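Local coordinates for tail fiber protein (Acinetobacter phage AM24, PDB 5W5P) that probably recognises, and may degrade, the capsular polysaccharide of its Acinetobacter host as the trimeric tailspike of the phage, at residues A[170-183]-A[208-222]. Residues are numbered along the deposited sequence; the frame is centred on the assembly and turned at random.
Sequences GARVWVYSNTGIFT and LRFQGDGVSQSVVVN
Two successive turns of the tailspike's right-handed parallel beta-helix stack here: strand 172-175 pairs with strand 209-211, and the backbones of Phe-182 and Val-221 are bridged on another face, Phe-182 N bonding to Val-220 O and Asn-222 N to Phe-182 O (3.0 Å). The first pairing is parallel, Val-173 N giving a nearly straight bond to Arg-209 O (2.8 Å) and Val-173 O taking one from Gln-211 N. On the outward face, Arg-209 bends at chi3 (-69°), which turns its NE onto Gly-170 O at 2.8 Å, close to the guanidinium plane; NH2 adds a weak bond to the same oxygen. Arg-172 lies between two neighbours, Trp-174 CZ2 over one face of its guanidinium and Arg-209 NH1 over the other, and its NH1 donates to Ser-144 OG. Its NE reaches Gln-211 OE1 at 3.0 Å, coming from above the amide carbonyl plane and not along a lone pair, while Gln-211 NE2 lies 3.3 Å from Trp-174 CH2, ring and amide planes 47° apart. Asp-161 of the second subunit bonds to both guanidiniums, its carboxylate in a salt bridge with Arg-172 and its carbonyl accepting from Arg-209 NH1. Inside the coil, Phe-210 CD2 meets both Val-173 CB and Val-175 CG2 at 3.8 Å, and Val-220 CG1 covers the centre of one ring face. In the loop after strand 172-175, Ser-177 OG makes an ST turn through Thr-179 N and an ST motif through Gly-180 N. Strand 144-147 adjoins 172-175 on the preceding coil, and strands 235-237 and 241-244 continue the stack beyond 209-211 and 219-222.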
loop_
_atom_site.group_PDB
_atom_site.type_symbol
_atom_site.label_atom_id
_atom_site.label_comp_id
_atom_site.label_asym_id
_atom_site.label_seq_id
_atom_site.Cartn_x
_atom_site.Cartn_y
_atom_site.Cartn_z
ATOM N N GLY A 170 -10.885 -27.080 4.144
ATOM C CA GLY A 170 -11.137 -26.978 5.568
ATOM C C GLY A 170 -10.384 -27.973 6.421
ATOM O O GLY A 170 -10.445 -27.873 7.652
ATOM N N ALA A 171 -9.670 -28.922 5.817
ATOM C CA ALA A 171 -8.983 -29.948 6.583
ATOM C C ALA A 171 -7.939 -29.330 7.512
ATOM O O ALA A 171 -7.503 -28.187 7.339
ATOM C CB ALA A 171 -8.319 -30.957 5.647
ATOM N N ARG A 172 -7.538 -30.111 8.508
ATOM C CA ARG A 172 -6.502 -29.721 9.452
ATOM C C ARG A 172 -5.267 -30.586 9.247
ATOM O O ARG A 172 -5.378 -31.788 8.982
ATOM C CB ARG A 172 -6.996 -29.850 10.895
ATOM C CG ARG A 172 -5.935 -29.551 11.936
ATOM C CD ARG A 172 -6.235 -30.253 13.240
ATOM N NE ARG A 172 -7.121 -29.454 14.072
ATOM C CZ ARG A 172 -8.238 -29.906 14.628
ATOM N NH1 ARG A 172 -8.610 -31.165 14.451
ATOM N NH2 ARG A 172 -8.979 -29.093 15.369
ATOM N N VAL A 173 -4.093 -29.969 9.358
ATOM C CA VAL A 173 -2.816 -30.666 9.264
ATOM C C VAL A 173 -2.048 -30.375 10.545
ATOM O O VAL A 173 -1.661 -29.227 10.793
ATOM C CB VAL A 173 -2.007 -30.238 8.032
ATOM C CG1 VAL A 173 -0.631 -30.906 8.030
ATOM C CG2 VAL A 173 -2.765 -30.558 6.759
ATOM N N TRP A 174 -1.841 -31.402 11.365
ATOM C CA TRP A 174 -0.939 -31.291 12.504
ATOM C C TRP A 174 0.499 -31.346 12.010
ATOM O O TRP A 174 0.873 -32.257 11.265
ATOM C CB TRP A 174 -1.186 -32.414 13.506
ATOM C CG TRP A 174 -2.519 -32.364 14.166
ATOM C CD1 TRP A 174 -3.636 -33.062 13.807
ATOM C CD2 TRP A 174 -2.881 -31.589 15.315
ATOM N NE1 TRP A 174 -4.672 -32.765 14.657
ATOM C CE2 TRP A 174 -4.235 -31.867 15.595
ATOM C CE3 TRP A 174 -2.190 -30.692 16.137
ATOM C CZ2 TRP A 174 -4.915 -31.278 16.659
ATOM C CZ3 TRP A 174 -2.866 -30.109 17.195
ATOM C CH2 TRP A 174 -4.216 -30.403 17.444
ATOM N N VAL A 175 1.307 -30.375 12.426
ATOM C CA VAL A 175 2.659 -30.196 11.910
ATOM C C VAL A 175 3.659 -30.580 12.990
ATOM O O VAL A 175 3.552 -30.125 14.136
ATOM C CB VAL A 175 2.889 -28.752 11.440
ATOM C CG1 VAL A 175 4.237 -28.634 10.752
ATOM C CG2 VAL A 175 1.758 -28.314 10.517
ATOM N N TYR A 176 4.634 -31.410 12.620
ATOM C CA TYR A 176 5.714 -31.834 13.519
ATOM C C TYR A 176 7.007 -31.807 12.705
ATOM O O TYR A 176 7.353 -32.787 12.041
ATOM C CB TYR A 176 5.447 -33.215 14.108
ATOM C CG TYR A 176 4.316 -33.248 15.104
ATOM C CD1 TYR A 176 3.003 -33.429 14.685
ATOM C CD2 TYR A 176 4.557 -33.102 16.463
ATOM C CE1 TYR A 176 1.962 -33.461 15.590
ATOM C CE2 TYR A 176 3.519 -33.131 17.378
ATOM C CZ TYR A 176 2.223 -33.312 16.933
ATOM O OH TYR A 176 1.183 -33.345 17.835
ATOM N N SER A 177 7.718 -30.682 12.762
ATOM C CA SER A 177 8.959 -30.546 12.010
ATOM C C SER A 177 9.743 -29.358 12.538
ATOM O O SER A 177 9.180 -28.278 12.744
ATOM C CB SER A 177 8.684 -30.372 10.514
ATOM O OG SER A 177 9.888 -30.143 9.805
ATOM N N ASN A 178 11.043 -29.563 12.743
ATOM C CA ASN A 178 11.956 -28.499 13.134
ATOM C C ASN A 178 12.464 -27.696 11.945
ATOM O O ASN A 178 13.047 -26.624 12.148
ATOM C CB ASN A 178 13.144 -29.088 13.900
ATOM C CG ASN A 178 13.861 -28.061 14.751
ATOM O OD1 ASN A 178 13.317 -26.992 15.054
ATOM N ND2 ASN A 178 15.092 -28.374 15.145
ATOM N N THR A 179 12.249 -28.174 10.719
ATOM C CA THR A 179 12.789 -27.532 9.526
ATOM C C THR A 179 11.737 -27.135 8.501
ATOM O O THR A 179 11.977 -26.207 7.726
ATOM C CB THR A 179 13.813 -28.451 8.841
ATOM O OG1 THR A 179 13.153 -29.634 8.375
ATOM C CG2 THR A 179 14.926 -28.838 9.808
ATOM N N GLY A 180 10.585 -27.805 8.473
ATOM C CA GLY A 180 9.550 -27.527 7.492
ATOM C C GLY A 180 8.976 -28.783 6.861
ATOM O O GLY A 180 9.699 -29.520 6.181
ATOM N N ILE A 181 7.681 -29.044 7.074
ATOM C CA ILE A 181 7.076 -30.249 6.515
ATOM C C ILE A 181 7.019 -30.200 4.999
ATOM O O ILE A 181 6.849 -31.244 4.356
ATOM C CB ILE A 181 5.658 -30.498 7.066
ATOM C CG1 ILE A 181 4.836 -29.211 7.036
ATOM C CG2 ILE A 181 5.714 -31.111 8.460
ATOM C CD1 ILE A 181 3.350 -29.457 6.976
ATOM N N PHE A 182 7.142 -29.019 4.407
ATOM C CA PHE A 182 7.187 -28.865 2.962
ATOM C C PHE A 182 8.522 -28.246 2.581
ATOM O O PHE A 182 8.929 -27.227 3.153
ATOM C CB PHE A 182 6.017 -28.015 2.464
ATOM C CG PHE A 182 4.705 -28.744 2.475
ATOM C CD1 PHE A 182 4.501 -29.836 1.643
ATOM C CD2 PHE A 182 3.687 -28.359 3.332
ATOM C CE1 PHE A 182 3.297 -30.524 1.656
ATOM C CE2 PHE A 182 2.479 -29.041 3.353
ATOM C CZ PHE A 182 2.285 -30.126 2.511
ATOM N N THR A 183 9.213 -28.881 1.640
ATOM C CA THR A 183 10.513 -28.414 1.185
ATOM C C THR A 183 10.659 -28.813 -0.278
ATOM O O THR A 183 9.704 -29.270 -0.910
ATOM C CB THR A 183 11.625 -28.984 2.073
ATOM O OG1 THR A 183 12.887 -28.433 1.681
ATOM C CG2 THR A 183 11.685 -30.502 1.948
ATOM N N LEU A 208 -6.866 -24.485 4.351
ATOM C CA LEU A 208 -6.110 -25.400 5.194
ATOM C C LEU A 208 -5.889 -24.793 6.570
ATOM O O LEU A 208 -5.681 -23.583 6.709
ATOM C CB LEU A 208 -4.749 -25.732 4.583
ATOM C CG LEU A 208 -4.714 -26.757 3.459
ATOM C CD1 LEU A 208 -3.291 -26.903 2.963
ATOM C CD2 LEU A 208 -5.277 -28.092 3.936
ATOM N N ARG A 209 -5.910 -25.651 7.586
ATOM C CA ARG A 209 -5.648 -25.260 8.968
ATOM C C ARG A 209 -4.397 -25.996 9.430
ATOM O O ARG A 209 -4.454 -27.189 9.742
ATOM C CB ARG A 209 -6.840 -25.583 9.860
ATOM C CG ARG A 209 -8.115 -24.846 9.494
ATOM C CD ARG A 209 -9.274 -25.305 10.358
ATOM N NE ARG A 209 -9.666 -26.675 10.052
ATOM C CZ ARG A 209 -10.047 -27.571 10.961
ATOM N NH1 ARG A 209 -10.080 -27.248 12.247
ATOM N NH2 ARG A 209 -10.398 -28.793 10.582
ATOM N N PHE A 210 -3.264 -25.299 9.461
ATOM C CA PHE A 210 -2.030 -25.865 9.988
ATOM C C PHE A 210 -1.987 -25.621 11.488
ATOM O O PHE A 210 -2.220 -24.501 11.945
ATOM C CB PHE A 210 -0.812 -25.255 9.296
ATOM C CG PHE A 210 -0.667 -25.665 7.855
ATOM C CD1 PHE A 210 -0.985 -24.788 6.829
ATOM C CD2 PHE A 210 -0.224 -26.939 7.527
ATOM C CE1 PHE A 210 -0.845 -25.166 5.498
ATOM C CE2 PHE A 210 -0.094 -27.330 6.207
ATOM C CZ PHE A 210 -0.404 -26.443 5.189
ATOM N N GLN A 211 -1.715 -26.672 12.254
ATOM C CA GLN A 211 -1.811 -26.594 13.704
ATOM C C GLN A 211 -0.680 -27.376 14.352
ATOM O O GLN A 211 -0.349 -28.484 13.917
ATOM C CB GLN A 211 -3.167 -27.127 14.195
ATOM C CG GLN A 211 -3.432 -26.903 15.681
ATOM C CD GLN A 211 -4.899 -27.071 16.053
ATOM O OE1 GLN A 211 -5.780 -27.024 15.192
ATOM N NE2 GLN A 211 -5.167 -27.268 17.344
ATOM N N GLY A 212 -0.084 -26.783 15.391
ATOM C CA GLY A 212 0.861 -27.469 16.242
ATOM C C GLY A 212 0.300 -27.590 17.652
ATOM O O GLY A 212 -0.709 -26.967 17.999
ATOM N N ASP A 213 0.967 -28.411 18.464
ATOM C CA ASP A 213 0.557 -28.591 19.851
ATOM C C ASP A 213 1.164 -27.557 20.794
ATOM O O ASP A 213 0.765 -27.494 21.962
ATOM C CB ASP A 213 0.913 -30.002 20.340
ATOM C CG ASP A 213 2.364 -30.362 20.099
ATOM O OD1 ASP A 213 3.146 -29.477 19.703
ATOM O OD2 ASP A 213 2.728 -31.537 20.300
ATOM N N GLY A 214 2.115 -26.751 20.323
ATOM C CA GLY A 214 2.729 -25.732 21.147
ATOM C C GLY A 214 3.781 -26.224 22.113
ATOM O O GLY A 214 4.474 -25.397 22.718
ATOM N N VAL A 215 3.924 -27.536 22.286
ATOM C CA VAL A 215 4.951 -28.118 23.138
ATOM C C VAL A 215 6.005 -28.851 22.322
ATOM O O VAL A 215 6.777 -29.640 22.873
ATOM C CB VAL A 215 4.339 -29.047 24.201
ATOM C CG1 VAL A 215 3.506 -28.245 25.195
ATOM C CG2 VAL A 215 3.502 -30.133 23.541
ATOM N N SER A 216 6.050 -28.617 21.016
ATOM C CA SER A 216 7.044 -29.223 20.147
ATOM C C SER A 216 7.229 -28.313 18.941
ATOM O O SER A 216 6.528 -27.310 18.784
ATOM C CB SER A 216 6.624 -30.631 19.725
ATOM O OG SER A 216 5.413 -30.586 18.996
ATOM N N GLN A 217 8.170 -28.677 18.075
ATOM C CA GLN A 217 8.518 -27.843 16.934
ATOM C C GLN A 217 7.601 -28.146 15.756
ATOM O O GLN A 217 7.407 -29.312 15.396
ATOM C CB GLN A 217 9.983 -28.051 16.546
ATOM C CG GLN A 217 10.964 -27.313 17.448
ATOM C CD GLN A 217 10.659 -25.824 17.555
ATOM O OE1 GLN A 217 10.637 -25.109 16.555
ATOM N NE2 GLN A 217 10.427 -25.354 18.772
ATOM N N SER A 218 7.041 -27.088 15.159
ATOM C CA SER A 218 6.177 -27.204 13.987
ATOM C C SER A 218 6.500 -26.070 13.026
ATOM O O SER A 218 6.248 -24.901 13.328
ATOM C CB SER A 218 4.703 -27.169 14.376
ATOM O OG SER A 218 4.412 -26.057 15.206
ATOM N N VAL A 219 7.042 -26.415 11.863
ATOM C CA VAL A 219 7.358 -25.462 10.807
ATOM C C VAL A 219 6.678 -25.946 9.536
ATOM O O VAL A 219 6.753 -27.133 9.206
ATOM C CB VAL A 219 8.878 -25.323 10.599
ATOM C CG1 VAL A 219 9.174 -24.451 9.379
ATOM C CG2 VAL A 219 9.546 -24.769 11.866
ATOM N N VAL A 220 6.003 -25.035 8.831
ATOM C CA VAL A 220 5.207 -25.408 7.662
ATOM C C VAL A 220 6.068 -25.367 6.405
ATOM O O VAL A 220 6.183 -26.367 5.686
ATOM C CB VAL A 220 3.970 -24.503 7.508
ATOM C CG1 VAL A 220 3.118 -24.957 6.324
ATOM C CG2 VAL A 220 3.154 -24.498 8.794
ATOM N N VAL A 221 6.689 -24.222 6.136
ATOM C CA VAL A 221 7.466 -24.012 4.920
ATOM C C VAL A 221 8.943 -23.938 5.284
ATOM O O VAL A 221 9.338 -23.160 6.161
ATOM C CB VAL A 221 7.017 -22.739 4.182
ATOM C CG1 VAL A 221 8.016 -22.376 3.087
ATOM C CG2 VAL A 221 5.619 -22.920 3.597
ATOM N N ASN A 222 9.756 -24.751 4.611
ATOM C CA ASN A 222 11.211 -24.659 4.705
ATOM C C ASN A 222 11.663 -23.572 3.743
ATOM O O ASN A 222 11.744 -23.794 2.532
ATOM C CB ASN A 222 11.868 -25.994 4.373
ATOM C CG ASN A 222 13.350 -26.014 4.705
ATOM O OD1 ASN A 222 14.032 -24.989 4.636
ATOM N ND2 ASN A 222 13.857 -27.187 5.069
HETATM O O HOH W 1 3.495 -29.735 16.985
HETATM O O HOH W 2 12.322 -29.416 5.785
#